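Side-chain contacts in polysaccharide deacetylase (Bacillus anthracis, PDB 2J13), which probably removes N-acetyl groups from bacterial cell-wall polysaccharide such as peptidoglycan, as a zinc-containing family 4 carbohydrate esterase: residues A[156-161]-A[173-178]; A[134-139]-A[146-151]. All blocks are in the same frame, centred on the assembly; numbering follows the deposited sequence.

Contact 1: residues A[156-161]-A[173-178]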
ATOM      1  N   GLY A 156       7.645  -3.818  -5.529  1.00 21.89           N
ATOM      2  CA  GLY A 156       7.695  -2.553  -6.230  1.00 22.91           C
ATOM      3  C   GLY A 156       8.170  -2.696  -7.675  1.00 23.00           C
ATOM      4  O   GLY A 156       8.635  -1.727  -8.282  1.00 24.37           O
ATOM      5  N   VAL A 157       8.032  -3.905  -8.225  1.00 22.04           N
ATOM      6  CA  VAL A 157       8.441  -4.159  -9.607  1.00 23.38           C
ATOM      7  C   VAL A 157       7.309  -3.805 -10.563  1.00 22.98           C
ATOM      8  O   VAL A 157       6.129  -4.222 -10.388  1.00 22.33           O
ATOM      9  CB  VAL A 157       8.949  -5.582  -9.797  1.00 23.96           C
ATOM     10  CG1 VAL A 157       9.260  -5.875 -11.288  1.00 26.90           C
ATOM     11  CG2 VAL A 157      10.185  -5.847  -8.895  1.00 25.20           C
ATOM     12  N   PHE A 158       7.663  -3.072 -11.609  1.00 23.51           N
ATOM     13  CA  PHE A 158       6.701  -2.625 -12.608  1.00 23.65           C
ATOM     14  C   PHE A 158       7.351  -2.417 -13.981  1.00 24.61           C
ATOM     15  O   PHE A 158       8.585  -2.283 -14.079  1.00 25.13           O
ATOM     16  CB  PHE A 158       6.013  -1.331 -12.200  1.00 23.63           C
ATOM     17  CG  PHE A 158       6.940  -0.137 -12.154  1.00 24.54           C
ATOM     18  CD1 PHE A 158       7.776   0.051 -11.059  1.00 25.03           C
ATOM     19  CD2 PHE A 158       6.972   0.759 -13.198  1.00 26.82           C
ATOM     20  CE1 PHE A 158       8.655   1.133 -11.003  1.00 25.10           C
ATOM     21  CE2 PHE A 158       7.844   1.847 -13.150  1.00 25.78           C
ATOM     22  CZ  PHE A 158       8.675   2.010 -12.037  1.00 24.47           C
ATOM     23  N   SER A 159       6.486  -2.375 -14.983  1.00 24.49           N
ATOM     24  CA  SER A 159       6.806  -1.848 -16.325  1.00 24.76           C
ATOM     25  C   SER A 159       5.718  -0.906 -16.761  1.00 25.19           C
ATOM     26  O   SER A 159       4.688  -0.784 -16.133  1.00 24.10           O
ATOM     27  CB  SER A 159       6.944  -3.000 -17.317  1.00 25.10           C
ATOM     28  OG  SER A 159       5.704  -3.692 -17.418  1.00 25.46           O
ATOM     29  N   GLU A 160       5.919  -0.205 -17.867  1.00 26.01           N
ATOM     30  CA  GLU A 160       4.834   0.536 -18.467  1.00 27.43           C
ATOM     31  C   GLU A 160       3.589  -0.330 -18.665  1.00 26.13           C
ATOM     32  O   GLU A 160       2.459   0.108 -18.399  1.00 25.87           O
ATOM     33  CB  GLU A 160       5.271   1.135 -19.818  1.00 28.11           C
ATOM     34  CG  GLU A 160       4.299   2.177 -20.285  1.00 30.74           C
ATOM     35  CD  GLU A 160       4.548   2.682 -21.708  1.00 32.33           C
ATOM     36  OE1 GLU A 160       5.217   1.989 -22.519  1.00 37.75           O
ATOM     37  OE2 GLU A 160       4.024   3.788 -21.987  1.00 39.15           O
ATOM     38  N   ARG A 161       3.791  -1.548 -19.152  1.00 26.35           N
ATOM     39  CA  ARG A 161       2.670  -2.459 -19.399  1.00 26.32           C
ATOM     40  C   ARG A 161       1.884  -2.768 -18.127  1.00 25.80           C
ATOM     41  O   ARG A 161       0.659  -2.654 -18.119  1.00 25.41           O
ATOM     42  CB  ARG A 161       3.148  -3.754 -20.023  1.00 27.28           C
ATOM     43  CG  ARG A 161       1.980  -4.609 -20.516  1.00 29.71           C
ATOM     44  CD  ARG A 161       2.355  -6.012 -20.712  1.00 30.64           C
ATOM     45  NE  ARG A 161       1.322  -6.672 -21.500  1.00 31.68           N
ATOM     46  CZ  ARG A 161       1.219  -6.534 -22.813  1.00 31.41           C
ATOM     47  NH1 ARG A 161       2.095  -5.779 -23.475  1.00 32.68           N
ATOM     48  NH2 ARG A 161       0.231  -7.140 -23.458  1.00 32.00           N
ATOM     49  N   ASN A 173      -1.980   2.574  -8.917  1.00 21.11           N
ATOM     50  CA  ASN A 173      -0.711   1.956  -8.630  1.00 21.34           C
ATOM     51  C   ASN A 173      -0.062   2.812  -7.519  1.00 21.60           C
ATOM     52  O   ASN A 173       0.360   3.947  -7.780  1.00 22.07           O
ATOM     53  CB  ASN A 173       0.170   2.056  -9.863  1.00 21.61           C
ATOM     54  CG  ASN A 173      -0.297   1.146 -11.020  1.00 23.22           C
ATOM     55  OD1 ASN A 173      -0.113  -0.072 -10.959  1.00 24.10           O
ATOM     56  ND2 ASN A 173      -0.877   1.747 -12.081  1.00 23.81           N
ATOM     57  N   VAL A 174       0.066   2.243  -6.334  1.00 20.66           N
ATOM     58  CA  VAL A 174       0.482   3.003  -5.153  1.00 20.08           C
ATOM     59  C   VAL A 174       1.854   2.540  -4.709  1.00 20.34           C
ATOM     60  O   VAL A 174       2.024   1.410  -4.238  1.00 19.73           O
ATOM     61  CB  VAL A 174      -0.507   2.856  -4.002  1.00 19.85           C
ATOM     62  CG1 VAL A 174      -0.061   3.748  -2.843  1.00 19.32           C
ATOM     63  CG2 VAL A 174      -1.929   3.196  -4.438  1.00 21.13           C
ATOM     64  N   PHE A 175       2.850   3.423  -4.873  1.00 20.05           N
ATOM     65  CA  PHE A 175       4.207   3.144  -4.441  1.00 20.17           C
ATOM     66  C   PHE A 175       4.445   3.807  -3.094  1.00 20.84           C
ATOM     67  O   PHE A 175       3.517   3.854  -2.313  1.00 21.18           O
ATOM     68  CB  PHE A 175       5.178   3.547  -5.551  1.00 20.72           C
ATOM     69  CG  PHE A 175       5.053   2.673  -6.755  1.00 19.04           C
ATOM     70  CD1 PHE A 175       5.698   1.461  -6.807  1.00 20.60           C
ATOM     71  CD2 PHE A 175       4.257   3.041  -7.790  1.00 20.19           C
ATOM     72  CE1 PHE A 175       5.561   0.634  -7.917  1.00 22.03           C
ATOM     73  CE2 PHE A 175       4.131   2.221  -8.915  1.00 21.57           C
ATOM     74  CZ  PHE A 175       4.781   1.032  -8.952  1.00 19.85           C
ATOM     75  N   TRP A 176       5.630   4.329  -2.819  1.00 20.45           N
ATOM     76  CA  TRP A 176       5.921   4.937  -1.495  1.00 20.52           C
ATOM     77  C   TRP A 176       7.046   5.925  -1.652  1.00 22.00           C
ATOM     78  O   TRP A 176       7.764   5.891  -2.649  1.00 22.99           O
ATOM     79  CB  TRP A 176       6.301   3.882  -0.449  1.00 20.52           C
ATOM     80  CG  TRP A 176       7.488   3.067  -0.773  1.00 21.08           C
ATOM     81  CD1 TRP A 176       8.780   3.290  -0.423  1.00 21.77           C
ATOM     82  CD2 TRP A 176       7.495   1.867  -1.566  1.00 21.74           C
ATOM     83  NE1 TRP A 176       9.595   2.304  -0.923  1.00 23.12           N
ATOM     84  CE2 TRP A 176       8.829   1.420  -1.639  1.00 23.02           C
ATOM     85  CE3 TRP A 176       6.502   1.136  -2.223  1.00 21.17           C
ATOM     86  CZ2 TRP A 176       9.193   0.274  -2.345  1.00 22.45           C
ATOM     87  CZ3 TRP A 176       6.870   0.012  -2.912  1.00 20.96           C
ATOM     88  CH2 TRP A 176       8.194  -0.411  -2.977  1.00 21.88           C
ATOM     89  N   SER A 177       7.224   6.771  -0.655  1.00 23.39           N
ATOM     90  CA  SER A 177       8.360   7.699  -0.671  1.00 25.02           C
ATOM     91  C   SER A 177       9.409   7.471   0.399  1.00 26.57           C
ATOM     92  O   SER A 177      10.583   7.903   0.234  1.00 28.11           O
ATOM     93  CB  SER A 177       7.862   9.134  -0.674  1.00 25.84           C
ATOM     94  OG  SER A 177       7.278   9.475   0.559  1.00 27.12           O
ATOM     95  N   LEU A 178       9.048   6.725   1.431  1.00 26.34           N
ATOM     96  CA  LEU A 178       9.925   6.388   2.512  1.00 28.73           C
ATOM     97  C   LEU A 178       9.587   5.003   2.989  1.00 28.51           C
ATOM     98  O   LEU A 178       8.436   4.750   3.301  1.00 28.96           O
ATOM     99  CB  LEU A 178       9.645   7.386   3.639  1.00 30.03           C
ATOM    100  CG  LEU A 178      10.809   7.934   4.436  1.00 35.12           C
ATOM    101  CD1 LEU A 178      11.858   8.557   3.494  1.00 37.23           C
ATOM    102  CD2 LEU A 178      10.208   8.934   5.421  1.00 37.62           C
TER
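F158 and F175 form the aromatic part of this contact. Their side chains cross obliquely, with CD1 of F158 3.8 Å from CZ of F175. The ring centroids are 5.2 Å apart and the planes are inclined at 60°. In F158, CG sits between the backbone N and the carbonyl carbon (chi1 67°). This brings one flank of the ring, at CG and CD1, against the outer end of F175. F175 has CG beside its N (chi1 -68°) and reaches across with CE1 and CZ. Each ring has a further aromatic neighbour: F175 stacks on W20, and F158 meets Y37 edge-to-face. L163 of helix 160-168 touches both phenylalanines.

The second kind of contact is made by the backbone of G156. O of G156 lies 3.9 Å from CE1 of F175. The same O lies in the plane of the F158 ring, at its edge. G156 has a positive phi and no side chain, and the far end of the indole lies directly against it, with CH2 of W176 3.9 Å from CA of G156.

No hydrogen bond joins the two segments directly. W20 bridges them: it bonds to G156 through its backbone and to the O of W176 through NE1. R152 holds the carbonyl oxygens of V174 and F175 within 173-178.

A cacodylate ion lies about 3 Å from the side chain of W176, probably from the crystallisation liquor. It may mark a pocket. The contact brings strand 157-158 and G156 before it against the chain just after strand 172-174. Helix 160-168 connects the two strands, which belong to separate sheets. Within the NodB homology domain this is an aromatic cluster, with the phenylalanine pair and G156 buried and W176 at its more open end.

Contact 2: residues A[134-139]-A[146-151]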
ATOM      1  N   SER A 134      -8.635 -11.858  -8.051  1.00 21.49           N
ATOM      2  CA  SER A 134      -8.846 -12.816  -6.970  1.00 21.87           C
ATOM      3  C   SER A 134      -8.750 -12.171  -5.583  1.00 20.59           C
ATOM      4  O   SER A 134      -9.580 -12.450  -4.704  1.00 22.27           O
ATOM      5  CB  SER A 134      -7.925 -14.018  -7.083  1.00 23.45           C
ATOM      6  OG  SER A 134      -6.583 -13.669  -7.037  1.00 24.15           O
ATOM      7  N   VAL A 135      -7.759 -11.320  -5.371  1.00 19.14           N
ATOM      8  CA  VAL A 135      -7.638 -10.592  -4.115  1.00 19.52           C
ATOM      9  C   VAL A 135      -8.773  -9.616  -3.912  1.00 19.81           C
ATOM     10  O   VAL A 135      -9.319  -9.520  -2.799  1.00 22.43           O
ATOM     11  CB  VAL A 135      -6.247  -9.845  -3.985  1.00 18.09           C
ATOM     12  CG1 VAL A 135      -6.183  -8.926  -2.758  1.00 20.64           C
ATOM     13  CG2 VAL A 135      -5.133 -10.829  -3.896  1.00 20.99           C
ATOM     14  N   THR A 136      -9.141  -8.870  -4.939  1.00 20.21           N
ATOM     15  CA  THR A 136     -10.219  -7.887  -4.824  1.00 20.71           C
ATOM     16  C   THR A 136     -11.520  -8.553  -4.403  1.00 21.12           C
ATOM     17  O   THR A 136     -12.165  -8.142  -3.447  1.00 22.00           O
ATOM     18  CB  THR A 136     -10.409  -7.088  -6.106  1.00 21.25           C
ATOM     19  OG1 THR A 136      -9.250  -6.247  -6.288  1.00 20.15           O
ATOM     20  CG2 THR A 136     -11.657  -6.207  -6.032  1.00 20.85           C
ATOM     21  N   GLU A 137     -11.844  -9.624  -5.096  1.00 21.67           N
ATOM     22  CA  GLU A 137     -13.077 -10.369  -4.775  1.00 24.53           C
ATOM     23  C   GLU A 137     -13.006 -10.968  -3.370  1.00 23.62           C
ATOM     24  O   GLU A 137     -14.014 -10.959  -2.621  1.00 24.57           O
ATOM     25  CB  GLU A 137     -13.304 -11.448  -5.828  1.00 25.22           C
ATOM     26  CG  GLU A 137     -13.583 -10.873  -7.211  1.00 28.51           C
ATOM     27  CD  GLU A 137     -13.864 -11.923  -8.278  1.00 30.37           C
ATOM     28  OE1 GLU A 137     -13.663 -13.130  -8.044  1.00 36.43           O
ATOM     29  OE2 GLU A 137     -14.266 -11.492  -9.382  1.00 39.08           O
ATOM     30  N   GLU A 138     -11.858 -11.505  -2.974  1.00 22.95           N
ATOM     31  CA  GLU A 138     -11.698 -12.071  -1.631  1.00 23.89           C
ATOM     32  C   GLU A 138     -11.808 -10.996  -0.544  1.00 22.96           C
ATOM     33  O   GLU A 138     -12.488 -11.214   0.485  1.00 23.52           O
ATOM     34  CB  GLU A 138     -10.388 -12.829  -1.523  1.00 25.47           C
ATOM     35  CG  GLU A 138     -10.285 -13.831  -0.442  1.00 28.83           C
ATOM     36  CD  GLU A 138     -11.112 -15.122  -0.712  1.00 32.91           C
ATOM     37  OE1 GLU A 138     -11.287 -15.548  -1.892  1.00 36.03           O
ATOM     38  OE2 GLU A 138     -11.577 -15.722   0.272  1.00 36.81           O
ATOM     39  N   ILE A 139     -11.175  -9.843  -0.734  1.00 21.62           N
ATOM     40  CA  ILE A 139     -11.322  -8.745   0.229  1.00 22.06           C
ATOM     41  C   ILE A 139     -12.804  -8.367   0.426  1.00 22.88           C
ATOM     42  O   ILE A 139     -13.311  -8.304   1.564  1.00 24.41           O
ATOM     43  CB  ILE A 139     -10.524  -7.482  -0.202  1.00 22.15           C
ATOM     44  CG1 ILE A 139      -9.024  -7.723  -0.076  1.00 21.78           C
ATOM     45  CG2 ILE A 139     -10.980  -6.267   0.630  1.00 23.67           C
ATOM     46  CD1 ILE A 139      -8.191  -6.651  -0.870  1.00 21.01           C
ATOM     47  N   LYS A 146     -16.284  -2.136   0.496  1.00 27.92           N
ATOM     48  CA  LYS A 146     -17.075  -1.867  -0.710  0.50 29.30           C
ATOM     49  C   LYS A 146     -16.253  -1.849  -1.986  1.00 29.12           C
ATOM     50  O   LYS A 146     -16.662  -2.418  -3.006  1.00 29.53           O
ATOM     51  CB  LYS A 146     -17.799  -0.530  -0.557  0.50 29.88           C
ATOM     52  CG  LYS A 146     -18.725  -0.167  -1.707  0.50 31.26           C
ATOM     53  CD  LYS A 146     -19.142   1.286  -1.624  0.50 33.59           C
ATOM     54  CE  LYS A 146     -19.985   1.709  -2.814  0.50 35.25           C
ATOM     55  NZ  LYS A 146     -20.171   3.190  -2.816  0.50 37.97           N
ATOM     56  N   GLU A 147     -15.100  -1.173  -1.929  1.00 28.73           N
ATOM     57  CA  GLU A 147     -14.300  -0.937  -3.106  1.00 28.03           C
ATOM     58  C   GLU A 147     -12.869  -1.314  -2.747  1.00 26.11           C
ATOM     59  O   GLU A 147     -12.465  -1.155  -1.598  1.00 24.36           O
ATOM     60  CB  GLU A 147     -14.354   0.535  -3.492  1.00 29.84           C
ATOM     61  CG  GLU A 147     -15.734   1.087  -3.936  1.00 34.87           C
ATOM     62  CD  GLU A 147     -16.295   0.360  -5.156  1.00 41.90           C
ATOM     63  OE1 GLU A 147     -15.498  -0.164  -5.969  1.00 46.93           O
ATOM     64  OE2 GLU A 147     -17.544   0.303  -5.321  1.00 46.77           O
ATOM     65  N   VAL A 148     -12.131  -1.794  -3.740  1.00 24.02           N
ATOM     66  CA  VAL A 148     -10.691  -2.027  -3.610  1.00 22.83           C
ATOM     67  C   VAL A 148     -10.047  -1.201  -4.725  1.00 23.00           C
ATOM     68  O   VAL A 148     -10.029  -1.617  -5.888  1.00 23.99           O
ATOM     69  CB  VAL A 148     -10.332  -3.509  -3.716  1.00 23.09           C
ATOM     70  CG1 VAL A 148      -8.821  -3.708  -3.667  1.00 22.31           C
ATOM     71  CG2 VAL A 148     -11.036  -4.361  -2.599  1.00 22.40           C
ATOM     72  N   LYS A 149      -9.515  -0.036  -4.379  1.00 22.43           N
ATOM     73  CA  LYS A 149      -9.047   0.969  -5.332  0.50 22.55           C
ATOM     74  C   LYS A 149      -7.530   0.966  -5.523  1.00 21.65           C
ATOM     75  O   LYS A 149      -7.023   1.513  -6.493  1.00 22.97           O
ATOM     76  CB  LYS A 149      -9.417   2.369  -4.817  0.50 22.99           C
ATOM     77  CG  LYS A 149     -10.931   2.682  -4.701  0.50 24.36           C
ATOM     78  CD  LYS A 149     -11.171   4.175  -4.909  0.50 25.73           C
ATOM     79  CE  LYS A 149     -10.571   5.039  -3.796  0.50 25.59           C
ATOM     80  NZ  LYS A 149     -10.459   6.553  -4.052  0.50 25.62           N
ATOM     81  N   TYR A 150      -6.809   0.389  -4.562  1.00 19.75           N
ATOM     82  CA  TYR A 150      -5.355   0.602  -4.434  1.00 19.08           C
ATOM     83  C   TYR A 150      -4.594  -0.709  -4.606  1.00 19.06           C
ATOM     84  O   TYR A 150      -4.828  -1.661  -3.883  1.00 19.30           O
ATOM     85  CB  TYR A 150      -5.028   1.254  -3.087  1.00 20.25           C
ATOM     86  CG  TYR A 150      -5.848   2.491  -2.852  1.00 21.11           C
ATOM     87  CD1 TYR A 150      -5.698   3.615  -3.656  1.00 22.45           C
ATOM     88  CD2 TYR A 150      -6.802   2.533  -1.850  1.00 22.77           C
ATOM     89  CE1 TYR A 150      -6.488   4.748  -3.455  1.00 22.68           C
ATOM     90  CE2 TYR A 150      -7.574   3.635  -1.655  1.00 21.61           C
ATOM     91  CZ  TYR A 150      -7.425   4.738  -2.460  1.00 22.84           C
ATOM     92  OH  TYR A 150      -8.226   5.856  -2.247  1.00 25.47           O
ATOM     93  N   VAL A 151      -3.634  -0.704  -5.530  1.00 18.01           N
ATOM     94  CA  VAL A 151      -2.755  -1.835  -5.762  1.00 17.25           C
ATOM     95  C   VAL A 151      -1.325  -1.397  -5.493  1.00 17.73           C
ATOM     96  O   VAL A 151      -0.926  -0.356  -5.963  1.00 18.85           O
ATOM     97  CB  VAL A 151      -2.905  -2.362  -7.211  1.00 17.64           C
ATOM     98  CG1 VAL A 151      -1.753  -3.277  -7.569  1.00 19.55           C
ATOM     99  CG2 VAL A 151      -4.264  -3.057  -7.341  1.00 18.50           C
TER
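V148 packs against T136 and I139 where the chain leaves helix 125-143 and heads back into strand 150-151. This is a helix-to-strand connection of the alpha/beta fold. T136 and I139 are three residues apart, so both lie on the helix side that meets V148.

The two methyls of V148 divide the work. CG1 of V148 stands anti to the backbone N (chi1 176°) and lies 3.7 Å from OG1 of T136. CG2 of V148 lies 3.7 Å from CG2 of I139 and also meets the methyl of T136. T136 and V148 run alongside each other in opposite directions, and CG2 of T136 is 3.8 Å from CB of V148. I139 comes in at a slant. CD1 of I139 lies close to both V148 methyls, at 4.0 Å from CG2 and 4.1 Å from CG1.

The touch at OG1 of T136 is packing, not a hydrogen bond. This buried hydroxyl has its main polar partner in OH of Y171, with weak bonds to N112 and L132. Beyond V148, the apolar layer goes on: I139 also touches I110 and V88 on two strands and I93 on helix 90-95.

The contact is plain apolar packing, and the side chain of I139 is about 14 Å from a bound zinc ion. It is characteristic of a helix packed on the loop that leads into the next strand, here in the NodB homology fold.

Both contacts are buried, and their centres lie 18 Å apart. They follow one another along the chain, since contact 2 closes before contact 1 opens. They meet in the small parallel sheet, where strands 150-151 and 172-174 are neighbours. There V174 N probably donates a hydrogen bond to V151 O at 2.8 Å, and V174 CG2 packs on Y150 CD1. Neither contact has a hydrogen bond of its own between segments. Contact 1 is aromatic and includes close backbone packing by a glycine, near a possible pocket. Contact 2 is aliphatic and sets a helix against the loop leading into a strand.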